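Side-chain contact in bacteriocin immunity protein (Pseudomonas aeruginosa, PDB 4UHP), which binds the DNase domain of pyocin AP41, probably thereby protecting the producing cell from its own toxin: residues 17-22 against 69-74. Numbering follows the deposited sequence.
Sequences EIIEEF and EGIVKE
I19 carries its side of this contact alone, meeting I71 with one branch and V72 with the other. With chi1 at -55°, CG1 stands beside the backbone N and the CG2 methyl opposite it, which splits the two branches between the two partners. CG2 of I19 lies 3.6 Å from CD1 of I71 and 3.9 Å from both CB and CG2 of that residue, so it rests against the flank of the I71 side chain. CG1 of I19 goes instead to V72, where CG2 waits at 4.0 Å. I71 reaches across with an extended chain: chi2 of 174° carries CD1 to the I19 methyl. No hydrogen bond spans the two segments; the contact is wholly aliphatic and buried. It joins helix 12-19 to helix 68-81 inside the four-helix fold of the colicin and pyocin immunity proteins. F45 of helix 31-49 also packs on I19, while V57 and I58 of the short helix 56-59 touch I71, bringing all four helices together here. V72 additionally leans on L16 and E12, which lie earlier along helix 12-19.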
ATOM      1  N   GLU D  17      -2.632  -8.552 -18.362  1.00 34.67           N
ATOM      2  CA  GLU D  17      -1.365  -7.861 -18.574  1.00 35.32           C
ATOM      3  C   GLU D  17      -1.184  -6.697 -17.603  1.00 33.06           C
ATOM      4  O   GLU D  17      -0.090  -6.481 -17.075  1.00 36.45           O
ATOM      5  CB  GLU D  17      -1.282  -7.368 -20.021  1.00 43.25           C
ATOM      6  CG  GLU D  17      -0.071  -6.515 -20.336  1.00 54.25           C
ATOM      7  CD  GLU D  17       0.108  -6.287 -21.824  1.00 60.16           C
ATOM      8  OE1 GLU D  17      -0.803  -6.657 -22.596  1.00 61.10           O
ATOM      9  OE2 GLU D  17       1.162  -5.746 -22.222  1.00 63.90           O
ATOM     10  N   ILE D  18      -2.261  -5.955 -17.369  1.00 25.83           N
ATOM     11  CA  ILE D  18      -2.242  -4.840 -16.428  1.00 26.36           C
ATOM     12  C   ILE D  18      -2.119  -5.335 -14.990  1.00 28.12           C
ATOM     13  O   ILE D  18      -1.357  -4.779 -14.193  1.00 24.52           O
ATOM     14  CB  ILE D  18      -3.510  -3.972 -16.555  1.00 28.48           C
ATOM     15  CG1 ILE D  18      -3.592  -3.338 -17.943  1.00 31.86           C
ATOM     16  CG2 ILE D  18      -3.539  -2.896 -15.483  1.00 27.19           C
ATOM     17  CD1 ILE D  18      -4.803  -2.456 -18.130  1.00 36.49           C
ATOM     18  N   ILE D  19      -2.870  -6.384 -14.664  1.00 25.62           N
ATOM     19  CA  ILE D  19      -2.884  -6.921 -13.308  1.00 23.64           C
ATOM     20  C   ILE D  19      -1.513  -7.467 -12.902  1.00 24.71           C
ATOM     21  O   ILE D  19      -1.093  -7.325 -11.752  1.00 18.23           O
ATOM     22  CB  ILE D  19      -3.942  -8.029 -13.158  1.00 22.61           C
ATOM     23  CG1 ILE D  19      -5.316  -7.505 -13.577  1.00 23.15           C
ATOM     24  CG2 ILE D  19      -3.993  -8.525 -11.726  1.00 21.42           C
ATOM     25  CD1 ILE D  19      -5.744  -6.262 -12.820  1.00 19.37           C
ATOM     26  N   GLU D  20      -0.809  -8.069 -13.855  1.00 25.72           N
ATOM     27  CA  GLU D  20       0.516  -8.623 -13.596  1.00 29.23           C
ATOM     28  C   GLU D  20       1.495  -7.549 -13.122  1.00 30.05           C
ATOM     29  O   GLU D  20       2.475  -7.845 -12.439  1.00 23.03           O
ATOM     30  CB  GLU D  20       1.057  -9.313 -14.850  1.00 35.22           C
ATOM     31  CG  GLU D  20       0.378 -10.635 -15.165  1.00 42.03           C
ATOM     32  CD  GLU D  20       0.777 -11.196 -16.516  1.00 49.11           C
ATOM     33  OE1 GLU D  20       1.310 -10.431 -17.348  1.00 52.33           O
ATOM     34  OE2 GLU D  20       0.549 -12.402 -16.749  1.00 51.96           O
ATOM     35  N   GLU D  21       1.215  -6.300 -13.477  1.00 24.93           N
ATOM     36  CA  GLU D  21       2.088  -5.190 -13.123  1.00 29.24           C
ATOM     37  C   GLU D  21       2.020  -4.891 -11.622  1.00 23.87           C
ATOM     38  O   GLU D  21       2.871  -4.187 -11.080  1.00 26.99           O
ATOM     39  CB  GLU D  21       1.722  -3.951 -13.948  1.00 34.98           C
ATOM     40  CG  GLU D  21       2.819  -2.901 -14.034  1.00 41.63           C
ATOM     41  CD  GLU D  21       2.732  -2.053 -15.294  1.00 40.36           C
ATOM     42  OE1 GLU D  21       2.014  -2.448 -16.238  1.00 38.79           O
ATOM     43  OE2 GLU D  21       3.383  -0.988 -15.340  1.00 39.52           O
ATOM     44  N   PHE D  22       1.013  -5.445 -10.951  1.00 23.58           N
ATOM     45  CA  PHE D  22       0.894  -5.315  -9.502  1.00 23.16           C
ATOM     46  C   PHE D  22       1.719  -6.371  -8.766  1.00 29.19           C
ATOM     47  O   PHE D  22       1.648  -6.481  -7.542  1.00 27.73           O
ATOM     48  CB  PHE D  22      -0.573  -5.410  -9.076  1.00 18.99           C
ATOM     49  CG  PHE D  22      -1.412  -4.256  -9.541  1.00 22.90           C
ATOM     50  CD1 PHE D  22      -1.509  -3.103  -8.784  1.00 25.24           C
ATOM     51  CD2 PHE D  22      -2.096  -4.323 -10.742  1.00 28.94           C
ATOM     52  CE1 PHE D  22      -2.277  -2.038  -9.213  1.00 29.42           C
ATOM     53  CE2 PHE D  22      -2.865  -3.262 -11.176  1.00 32.00           C
ATOM     54  CZ  PHE D  22      -2.955  -2.118 -10.411  1.00 31.19           C
ATOM     55  N   GLU D  69      -4.195 -14.196 -12.105  1.00 21.85           N
ATOM     56  CA  GLU D  69      -5.283 -15.002 -12.653  1.00 25.58           C
ATOM     57  C   GLU D  69      -6.511 -14.984 -11.743  1.00 26.97           C
ATOM     58  O   GLU D  69      -7.645 -14.909 -12.220  1.00 27.97           O
ATOM     59  CB  GLU D  69      -4.818 -16.444 -12.872  1.00 30.80           C
ATOM     60  CG  GLU D  69      -3.722 -16.607 -13.916  1.00 33.06           C
ATOM     61  CD  GLU D  69      -4.256 -16.612 -15.338  1.00 39.19           C
ATOM     62  OE1 GLU D  69      -5.475 -16.407 -15.522  1.00 36.84           O
ATOM     63  OE2 GLU D  69      -3.457 -16.831 -16.274  1.00 47.74           O
ATOM     64  N   GLY D  70      -6.279 -15.052 -10.435  1.00 21.34           N
ATOM     65  CA  GLY D  70      -7.356 -15.023  -9.461  1.00 20.98           C
ATOM     66  C   GLY D  70      -8.072 -13.684  -9.424  1.00 27.56           C
ATOM     67  O   GLY D  70      -9.297 -13.629  -9.308  1.00 26.90           O
ATOM     68  N   ILE D  71      -7.300 -12.604  -9.518  1.00 24.46           N
ATOM     69  CA  ILE D  71      -7.853 -11.253  -9.558  1.00 20.42           C
ATOM     70  C   ILE D  71      -8.767 -11.073 -10.770  1.00 24.84           C
ATOM     71  O   ILE D  71      -9.883 -10.563 -10.652  1.00 23.30           O
ATOM     72  CB  ILE D  71      -6.738 -10.195  -9.598  1.00 18.07           C
ATOM     73  CG1 ILE D  71      -5.896 -10.272  -8.321  1.00 19.66           C
ATOM     74  CG2 ILE D  71      -7.330  -8.807  -9.771  1.00 19.88           C
ATOM     75  CD1 ILE D  71      -4.692  -9.365  -8.318  1.00 19.88           C
ATOM     76  N   VAL D  72      -8.286 -11.493 -11.933  1.00 27.45           N
ATOM     77  CA  VAL D  72      -9.077 -11.423 -13.155  1.00 30.64           C
ATOM     78  C   VAL D  72     -10.351 -12.255 -13.020  1.00 28.44           C
ATOM     79  O   VAL D  72     -11.433 -11.816 -13.411  1.00 28.74           O
ATOM     80  CB  VAL D  72      -8.269 -11.902 -14.379  1.00 31.40           C
ATOM     81  CG1 VAL D  72      -9.170 -12.045 -15.598  1.00 29.63           C
ATOM     82  CG2 VAL D  72      -7.127 -10.940 -14.667  1.00 26.81           C
ATOM     83  N   LYS D  73     -10.218 -13.447 -12.444  1.00 25.10           N
ATOM     84  CA  LYS D  73     -11.359 -14.342 -12.272  1.00 30.78           C
ATOM     85  C   LYS D  73     -12.393 -13.766 -11.300  1.00 31.91           C
ATOM     86  O   LYS D  73     -13.597 -13.909 -11.511  1.00 20.30           O
ATOM     87  CB  LYS D  73     -10.887 -15.719 -11.802  1.00 35.03           C
ATOM     88  CG  LYS D  73     -12.002 -16.736 -11.653  1.00 42.22           C
ATOM     89  CD  LYS D  73     -11.443 -18.091 -11.271  1.00 49.21           C
ATOM     90  CE  LYS D  73     -12.535 -19.079 -10.893  1.00 53.42           C
ATOM     91  NZ  LYS D  73     -13.461 -19.361 -12.025  1.00 55.14           N
ATOM     92  N   GLU D  74     -11.925 -13.105 -10.245  1.00 26.35           N
ATOM     93  CA  GLU D  74     -12.833 -12.445  -9.313  1.00 25.32           C
ATOM     94  C   GLU D  74     -13.599 -11.325 -10.007  1.00 21.21           C
ATOM     95  O   GLU D  74     -14.805 -11.173  -9.805  1.00 21.00           O
ATOM     96  CB  GLU D  74     -12.075 -11.893  -8.102  1.00 25.00           C
ATOM     97  CG  GLU D  74     -12.900 -10.952  -7.226  1.00 24.19           C
ATOM     98  CD  GLU D  74     -14.177 -11.589  -6.696  1.00 28.24           C
ATOM     99  OE1 GLU D  74     -14.189 -12.821  -6.481  1.00 27.87           O
ATOM    100  OE2 GLU D  74     -15.166 -10.851  -6.489  1.00 27.88           O
TER